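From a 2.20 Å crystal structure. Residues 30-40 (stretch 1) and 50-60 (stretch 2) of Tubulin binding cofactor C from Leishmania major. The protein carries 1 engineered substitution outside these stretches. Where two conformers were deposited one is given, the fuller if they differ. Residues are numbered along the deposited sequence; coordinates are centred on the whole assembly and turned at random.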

# COMPACT_ATOMS: atom_id res chain seq x y z
N PHE A 30 -7.30 -8.32 -0.05
CA PHE A 30 -6.79 -8.99 -1.23
C PHE A 30 -7.21 -8.14 -2.41
O PHE A 30 -8.40 -7.89 -2.58
N ILE A 31 -6.25 -7.73 -3.23
CA ILE A 31 -6.53 -6.91 -4.40
C ILE A 31 -5.99 -7.66 -5.63
O ILE A 31 -4.78 -7.95 -5.72
N ASN A 32 -6.89 -8.00 -6.53
CA ASN A 32 -6.58 -8.84 -7.67
C ASN A 32 -6.94 -8.15 -8.98
O ASN A 32 -8.05 -7.67 -9.14
N GLY A 33 -5.98 -8.10 -9.88
CA GLY A 33 -6.23 -7.76 -11.27
C GLY A 33 -6.63 -6.33 -11.52
O GLY A 33 -7.47 -6.08 -12.36
N CYS A 34 -6.01 -5.38 -10.82
CA CYS A 34 -6.27 -3.96 -11.05
C CYS A 34 -5.17 -3.35 -11.94
O CYS A 34 -4.00 -3.75 -11.86
N ALA A 35 -5.56 -2.39 -12.76
CA ALA A 35 -4.66 -1.75 -13.72
C ALA A 35 -4.98 -0.28 -13.94
O ALA A 35 -6.14 0.12 -13.84
N ASP A 36 -3.93 0.51 -14.19
CA ASP A 36 -4.06 1.90 -14.64
C ASP A 36 -4.91 2.71 -13.66
O ASP A 36 -5.90 3.33 -14.03
N CYS A 37 -4.55 2.68 -12.40
CA CYS A 37 -5.30 3.46 -11.41
C CYS A 37 -4.48 3.75 -10.17
O CYS A 37 -3.36 3.26 -10.04
N ALA A 38 -5.04 4.59 -9.31
CA ALA A 38 -4.49 4.87 -8.02
C ALA A 38 -5.34 4.15 -7.01
O ALA A 38 -6.57 4.14 -7.11
N ILE A 39 -4.69 3.54 -6.02
CA ILE A 39 -5.39 2.77 -4.99
C ILE A 39 -5.03 3.36 -3.63
O ILE A 39 -3.89 3.34 -3.23
N TYR A 40 -6.03 3.91 -2.94
CA TYR A 40 -5.84 4.57 -1.65
C TYR A 40 -6.44 3.71 -0.55
O TYR A 40 -7.67 3.54 -0.52
N LEU A 50 -1.55 -8.14 -2.93
CA LEU A 50 -1.87 -7.71 -4.29
C LEU A 50 -1.36 -8.76 -5.30
O LEU A 50 -0.23 -9.23 -5.19
N SER A 51 -2.20 -9.11 -6.27
CA SER A 51 -1.80 -10.02 -7.32
C SER A 51 -2.26 -9.56 -8.71
O SER A 51 -3.34 -9.01 -8.88
N ASN A 52 -1.41 -9.78 -9.68
CA ASN A 52 -1.72 -9.48 -11.06
C ASN A 52 -2.17 -8.03 -11.28
O ASN A 52 -3.10 -7.78 -12.02
N CYS A 53 -1.51 -7.10 -10.61
CA CYS A 53 -1.78 -5.70 -10.81
C CYS A 53 -0.67 -5.10 -11.65
O CYS A 53 0.49 -5.48 -11.50
N THR A 54 -1.03 -4.18 -12.53
CA THR A 54 -0.06 -3.49 -13.38
C THR A 54 -0.37 -2.00 -13.48
O THR A 54 -1.54 -1.59 -13.56
N ASN A 55 0.68 -1.19 -13.50
CA ASN A 55 0.57 0.26 -13.74
C ASN A 55 -0.37 0.92 -12.75
O ASN A 55 -1.31 1.59 -13.13
N CYS A 56 -0.15 0.66 -11.46
CA CYS A 56 -0.96 1.24 -10.41
C CYS A 56 -0.07 2.00 -9.45
O CYS A 56 1.09 1.66 -9.29
N ARG A 57 -0.64 3.03 -8.82
CA ARG A 57 -0.02 3.73 -7.70
C ARG A 57 -0.83 3.36 -6.47
O ARG A 57 -2.03 3.60 -6.44
N VAL A 58 -0.18 2.78 -5.46
CA VAL A 58 -0.86 2.21 -4.29
C VAL A 58 -0.35 2.82 -2.99
O VAL A 58 0.86 2.93 -2.80
N TYR A 59 -1.27 3.31 -2.14
CA TYR A 59 -0.93 3.90 -0.85
C TYR A 59 -1.55 3.01 0.19
O TYR A 59 -2.75 2.91 0.27
N VAL A 60 -0.73 2.32 0.97
CA VAL A 60 -1.24 1.33 1.93
C VAL A 60 -0.39 1.26 3.21
O VAL A 60 0.86 1.29 3.15

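Four cysteines crowd the contact between these two parallel stretches, and none is within disulfide distance of its partner: Cys 37 SG lies 3.9 Å from Cys 56 SG, a van der Waals separation. The example illustrates a general rule of paired parallel strands, in which each residue packs on its counterpart on the neighbouring strand, so that like side chains form ladders. Residues 30–40 and 50–60 keep a constant offset of 19, from Ile 31 on Leu 50 to Tyr 40 on Tyr 59, and bury 840 Å² between them.

On the face bearing Ile 31 and Leu 50, both m at chi1, Ile 31 CB approaches Leu 50 CG at 4.2 Å. Farther along, Ile 39 (m, t) lays its CD1 4.1 Å from CG2 of Val 58 (t), and the same CD1 reaches Cys 56 SG at 4.3 Å. Cys 37, on this face too, is p whereas Cys 56 is m, so this pair departs from strict repetition.

Cys 34 and Cys 53, whose CA-to-CB bonds point sideways, share the m rotamer; Cys 34 CB sits 4.0 Å from Cys 53 SG, which also accepts a weak hydrogen bond from Cys 34 N at 3.6 Å.

The other face carries polar and aromatic rungs. Asn 32, t at chi1, directs ND2 to Ser 51 O at 3.3 Å, with a weak bond to Ser 51 OG at 3.0 Å. Ala 35 CB meets Thr 54 OG1 at 3.6 Å. The rings of Tyr 40 and Tyr 59, both m, lie nearly parallel but slid apart, with Tyr 40 CE1 3.5 Å from Tyr 59 CD1.

At the corner, Asn 55 (t) points toward the first stretch, and its ND2 donates to Asp 36 OD1 at 2.7 Å. Arg 57 NH1, from the same stretch as Asn 55, donates to Asn 55 OD1 at 2.8 Å, so the two ends of the amide are bound by different partners.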

# COMPACT_ATOMS: atom_id res chain seq x y z
CB PHE A 30 -7.47 -10.36 -1.42
CG PHE A 30 -7.14 -11.36 -0.36
CD1 PHE A 30 -7.92 -11.44 0.78
CD2 PHE A 30 -6.04 -12.21 -0.49
CE1 PHE A 30 -7.63 -12.36 1.78
CE2 PHE A 30 -5.74 -13.14 0.50
CZ PHE A 30 -6.53 -13.21 1.64
CB ILE A 31 -5.86 -5.55 -4.31
CG1 ILE A 31 -6.36 -4.78 -3.09
CG2 ILE A 31 -6.16 -4.73 -5.56
CD1 ILE A 31 -5.48 -3.63 -2.69
CB ASN A 32 -7.36 -10.14 -7.56
CG ASN A 32 -7.04 -11.12 -8.66
OD1 ASN A 32 -7.94 -11.77 -9.19
ND2 ASN A 32 -5.76 -11.23 -9.04
CB CYS A 34 -6.36 -3.21 -9.73
SG CYS A 34 -7.70 -3.79 -8.71
CB ALA A 35 -4.68 -2.49 -15.06
CB ASP A 36 -4.73 1.96 -16.03
CG ASP A 36 -4.05 1.06 -17.07
OD1 ASP A 36 -2.84 0.75 -16.95
OD2 ASP A 36 -4.74 0.66 -18.03
CB CYS A 37 -6.61 2.77 -11.04
SG CYS A 37 -6.44 1.18 -10.23
CB ALA A 38 -4.50 6.37 -7.75
CB ILE A 39 -4.99 1.28 -5.07
CG1 ILE A 39 -5.29 0.72 -6.46
CG2 ILE A 39 -5.71 0.47 -4.00
CD1 ILE A 39 -4.86 -0.73 -6.62
CB TYR A 40 -6.54 5.93 -1.70
CG TYR A 40 -5.96 6.86 -2.72
CD1 TYR A 40 -4.78 7.52 -2.47
CD2 TYR A 40 -6.60 7.09 -3.93
CE1 TYR A 40 -4.24 8.37 -3.40
CE2 TYR A 40 -6.08 7.95 -4.85
CZ TYR A 40 -4.90 8.58 -4.59
OH TYR A 40 -4.38 9.45 -5.49
CB LEU A 50 -1.24 -6.36 -4.60
CG LEU A 50 -1.75 -5.13 -3.82
CD1 LEU A 50 -1.11 -5.01 -2.44
CD2 LEU A 50 -1.49 -3.86 -4.62
CB SER A 51 -2.34 -11.42 -7.05
OG SER A 51 -3.74 -11.36 -6.88
CB ASN A 52 -2.78 -10.46 -11.56
CG ASN A 52 -2.35 -11.91 -11.37
OD1 ASN A 52 -3.09 -12.73 -10.83
ND2 ASN A 52 -1.14 -12.23 -11.81
CB CYS A 53 -1.86 -4.96 -9.47
SG CYS A 53 -3.27 -5.43 -8.46
CB THR A 54 -0.06 -4.02 -14.82
OG1 THR A 54 -1.39 -4.02 -15.35
CG2 THR A 54 0.51 -5.44 -14.87
CB ASN A 55 0.12 0.52 -15.17
CG ASN A 55 0.17 1.98 -15.55
OD1 ASN A 55 0.97 2.76 -15.03
ND2 ASN A 55 -0.68 2.36 -16.50
CB CYS A 56 -1.74 0.17 -9.62
SG CYS A 56 -3.00 -0.70 -10.53
CB ARG A 57 -0.08 5.26 -7.93
CG ARG A 57 1.06 5.90 -8.67
CD ARG A 57 1.20 5.38 -10.08
NE ARG A 57 -0.04 5.37 -10.85
CZ ARG A 57 -0.19 4.65 -11.96
NH1 ARG A 57 0.82 3.90 -12.43
NH2 ARG A 57 -1.37 4.67 -12.60
CB VAL A 58 -0.64 0.70 -4.25
CG1 VAL A 58 -1.44 0.03 -3.15
CG2 VAL A 58 -1.02 0.11 -5.60
CB TYR A 59 -1.48 5.33 -0.74
CG TYR A 59 -0.98 6.27 -1.84
CD1 TYR A 59 -1.53 6.25 -3.09
CD2 TYR A 59 0.08 7.15 -1.61
CE1 TYR A 59 -1.06 7.09 -4.10
CE2 TYR A 59 0.56 7.99 -2.61
CZ TYR A 59 -0.02 7.95 -3.86
OH TYR A 59 0.40 8.81 -4.87
CB VAL A 60 -1.31 -0.09 1.27
CG1 VAL A 60 0.04 -0.53 0.76
CG2 VAL A 60 -1.92 -1.13 2.20